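Local coordinates for protein neuraminidase (PDB 4GDI) that resembles influenza neuraminidases in its six-bladed beta-propeller fold but has a diverged putative active site, so its predicted sialidase activity is uncertain, at residues Tyr199-Thr204 / Ser321-Pro326. Numbering follows the deposited sequence.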
ATOM      1  N   TYR A 199     -28.505  16.822 -10.360  1.00 21.64           N
ATOM      2  CA  TYR A 199     -27.110  16.565 -10.695  1.00 16.81           C
ATOM      3  C   TYR A 199     -26.232  17.821 -10.679  1.00 19.17           C
ATOM      4  O   TYR A 199     -25.346  17.970 -11.531  1.00 18.77           O
ATOM      5  CB  TYR A 199     -27.000  15.941 -12.082  1.00 21.13           C
ATOM      6  CG  TYR A 199     -27.925  14.787 -12.374  1.00 24.34           C
ATOM      7  CD1 TYR A 199     -28.411  13.970 -11.364  1.00 27.09           C
ATOM      8  CD2 TYR A 199     -28.299  14.502 -13.688  1.00 32.96           C
ATOM      9  CE1 TYR A 199     -29.242  12.889 -11.658  1.00 33.54           C
ATOM     10  CE2 TYR A 199     -29.137  13.437 -13.990  1.00 35.71           C
ATOM     11  CZ  TYR A 199     -29.598  12.633 -12.972  1.00 31.91           C
ATOM     12  OH  TYR A 199     -30.423  11.582 -13.277  1.00 41.06           O
ATOM     13  N   SER A 200     -26.468  18.719  -9.726  1.00 17.35           N
ATOM     14  CA  SER A 200     -25.645  19.913  -9.603  1.00 22.33           C
ATOM     15  C   SER A 200     -24.178  19.541  -9.629  1.00 24.45           C
ATOM     16  O   SER A 200     -23.746  18.683  -8.864  1.00 26.55           O
ATOM     17  CB  SER A 200     -25.918  20.635  -8.275  1.00 22.58           C
ATOM     18  OG  SER A 200     -27.227  21.147  -8.237  1.00 32.95           O
ATOM     19  N   THR A 201     -23.404  20.221 -10.469  1.00 18.32           N
ATOM     20  CA  THR A 201     -21.962  20.144 -10.415  1.00 16.34           C
ATOM     21  C   THR A 201     -21.441  21.576 -10.308  1.00 23.02           C
ATOM     22  O   THR A 201     -21.863  22.471 -11.052  1.00 22.78           O
ATOM     23  CB  THR A 201     -21.373  19.372 -11.625  1.00 22.80           C
ATOM     24  OG1 THR A 201     -19.942  19.370 -11.577  1.00 25.17           O
ATOM     25  CG2 THR A 201     -21.816  19.995 -12.969  1.00 23.92           C
ATOM     26  N   CYS A 202     -20.536  21.800  -9.360  1.00 21.89           N
ATOM     27  CA  CYS A 202     -20.248  23.156  -8.888  1.00 17.33           C
ATOM     28  C   CYS A 202     -18.752  23.422  -8.746  1.00 21.00           C
ATOM     29  O   CYS A 202     -17.943  22.490  -8.661  1.00 23.97           O
ATOM     30  CB  CYS A 202     -20.866  23.366  -7.495  1.00 18.73           C
ATOM     31  SG  CYS A 202     -22.624  22.965  -7.269  1.00 25.15           S
ATOM     32  N   TYR A 203     -18.401  24.705  -8.692  1.00 19.12           N
ATOM     33  CA  TYR A 203     -17.050  25.134  -8.355  1.00 18.81           C
ATOM     34  C   TYR A 203     -17.198  26.430  -7.578  1.00 22.27           C
ATOM     35  O   TYR A 203     -18.298  26.984  -7.501  1.00 22.16           O
ATOM     36  CB  TYR A 203     -16.176  25.320  -9.598  1.00 18.42           C
ATOM     37  CG  TYR A 203     -16.675  26.383 -10.533  1.00 17.04           C
ATOM     38  CD1 TYR A 203     -17.601  26.078 -11.528  1.00 22.40           C
ATOM     39  CD2 TYR A 203     -16.227  27.695 -10.426  1.00 25.75           C
ATOM     40  CE1 TYR A 203     -18.068  27.053 -12.397  1.00 16.43           C
ATOM     41  CE2 TYR A 203     -16.682  28.680 -11.295  1.00 25.94           C
ATOM     42  CZ  TYR A 203     -17.607  28.347 -12.272  1.00 20.66           C
ATOM     43  OH  TYR A 203     -18.068  29.313 -13.120  1.00 19.93           O
ATOM     44  N   THR A 204     -16.110  26.893  -6.970  1.00 20.22           N
ATOM     45  CA  THR A 204     -16.145  28.148  -6.236  1.00 24.87           C
ATOM     46  C   THR A 204     -15.030  29.104  -6.670  1.00 24.83           C
ATOM     47  O   THR A 204     -13.919  28.687  -7.000  1.00 24.56           O
ATOM     48  CB  THR A 204     -16.048  27.921  -4.726  1.00 25.19           C
ATOM     49  OG1 THR A 204     -16.148  29.186  -4.057  1.00 29.45           O
ATOM     50  CG2 THR A 204     -14.737  27.257  -4.368  1.00 21.89           C
ATOM     51  N   SER A 321     -20.485  14.367 -16.890  1.00 19.70           N
ATOM     52  CA  SER A 321     -19.289  15.170 -16.683  1.00 18.17           C
ATOM     53  C   SER A 321     -19.564  16.228 -15.613  1.00 18.11           C
ATOM     54  O   SER A 321     -20.714  16.587 -15.362  1.00 17.59           O
ATOM     55  CB  SER A 321     -18.852  15.827 -18.007  1.00 20.55           C
ATOM     56  OG  SER A 321     -19.883  16.659 -18.535  1.00 20.19           O
ATOM     57  N   GLY A 322     -18.512  16.741 -14.984  1.00 19.35           N
ATOM     58  CA  GLY A 322     -18.706  17.777 -13.976  1.00 16.92           C
ATOM     59  C   GLY A 322     -17.397  18.313 -13.468  1.00 18.94           C
ATOM     60  O   GLY A 322     -16.329  17.801 -13.818  1.00 22.58           O
ATOM     61  N   PHE A 323     -17.481  19.342 -12.629  1.00 17.14           N
ATOM     62  CA  PHE A 323     -16.299  20.053 -12.178  1.00 18.95           C
ATOM     63  C   PHE A 323     -15.581  19.379 -11.029  1.00 22.69           C
ATOM     64  O   PHE A 323     -16.197  18.709 -10.199  1.00 17.04           O
ATOM     65  CB  PHE A 323     -16.690  21.440 -11.658  1.00 15.61           C
ATOM     66  CG  PHE A 323     -17.259  22.350 -12.697  1.00 18.84           C
ATOM     67  CD1 PHE A 323     -16.471  22.813 -13.730  1.00 20.94           C
ATOM     68  CD2 PHE A 323     -18.570  22.801 -12.589  1.00 22.58           C
ATOM     69  CE1 PHE A 323     -16.989  23.669 -14.669  1.00 20.50           C
ATOM     70  CE2 PHE A 323     -19.093  23.655 -13.520  1.00 19.87           C
ATOM     71  CZ  PHE A 323     -18.293  24.101 -14.556  1.00 21.41           C
ATOM     72  N   PHE A 324     -14.273  19.590 -10.968  1.00 20.42           N
ATOM     73  CA  PHE A 324     -13.555  19.507  -9.692  1.00 20.37           C
ATOM     74  C   PHE A 324     -12.447  20.555  -9.673  1.00 18.16           C
ATOM     75  O   PHE A 324     -12.022  21.050 -10.725  1.00 21.74           O
ATOM     76  CB  PHE A 324     -12.989  18.112  -9.419  1.00 21.55           C
ATOM     77  CG  PHE A 324     -11.786  17.740 -10.268  1.00 23.31           C
ATOM     78  CD1 PHE A 324     -11.947  17.159 -11.514  1.00 21.33           C
ATOM     79  CD2 PHE A 324     -10.498  17.915  -9.777  1.00 20.07           C
ATOM     80  CE1 PHE A 324     -10.839  16.778 -12.275  1.00 25.40           C
ATOM     81  CE2 PHE A 324      -9.381  17.553 -10.527  1.00 24.34           C
ATOM     82  CZ  PHE A 324      -9.550  16.971 -11.777  1.00 23.08           C
ATOM     83  N   GLN A 325     -12.008  20.922  -8.479  1.00 19.41           N
ATOM     84  CA  GLN A 325     -10.973  21.945  -8.350  1.00 21.69           C
ATOM     85  C   GLN A 325      -9.773  21.411  -7.579  1.00 25.08           C
ATOM     86  O   GLN A 325      -9.918  20.919  -6.458  1.00 22.79           O
ATOM     87  CB  GLN A 325     -11.513  23.195  -7.643  1.00 21.79           C
ATOM     88  CG  GLN A 325     -12.526  23.985  -8.448  1.00 26.29           C
ATOM     89  CD  GLN A 325     -13.067  25.170  -7.666  1.00 22.69           C
ATOM     90  OE1 GLN A 325     -13.800  25.000  -6.685  1.00 22.82           O
ATOM     91  NE2 GLN A 325     -12.684  26.364  -8.071  1.00 25.50           N
ATOM     92  N   PRO A 326      -8.583  21.508  -8.187  1.00 18.75           N
ATOM     93  CA  PRO A 326      -7.351  21.223  -7.446  1.00 28.78           C
ATOM     94  C   PRO A 326      -7.275  22.169  -6.258  1.00 27.82           C
ATOM     95  O   PRO A 326      -7.673  23.320  -6.389  1.00 24.22           O
ATOM     96  CB  PRO A 326      -6.242  21.556  -8.447  1.00 17.41           C
ATOM     97  CG  PRO A 326      -6.898  21.569  -9.791  1.00 36.01           C
ATOM     98  CD  PRO A 326      -8.325  21.970  -9.560  1.00 28.61           C
TER
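Tyr203 and Phe323 meet in a T-shaped stack: the tyrosine turns its ring edge to the phenylalanine, with Tyr203 CD1 standing over the centre of the Phe323 ring and 3.5 Å from Phe323 CE2. The planes lie at 73°. Tyr203 CG sits between its own backbone N and carbonyl carbon (chi1 62°), while the phenolic OH reaches beyond the pair to Glu274.

Polar side chains bridge the two segments on both sides of the stack. Thr201 OG1, anti to its backbone N, accepts the Phe323 N-H at 2.7 Å and is also hydrogen-bonded to Ser150. Thr201 OG1 is also 3.1 Å from Gly322 CA. At the other end, the extended Gln325 chain carries its amide to the backbone of Thr204 and grips it twice. Thr204 N donates to Gln325 OE1 at 3.0 Å from above the carbonyl plane, whereas Gln325 NE2 gives a nearly straight bond to Thr204 O, 2.8 Å away and close to the amide plane. Main-chain N and O of Thr204 thus each make one bond with the buried amide.

Strands 200-205 and 317-324, each an edge strand of its four-stranded antiparallel sheet, on the side facing the middle of the propeller, run roughly parallel here at 24°, joining two propeller blades near the centre of the chain; strand 208-214 is the antiparallel neighbour of 200-205, and 338-346 that of 317-324.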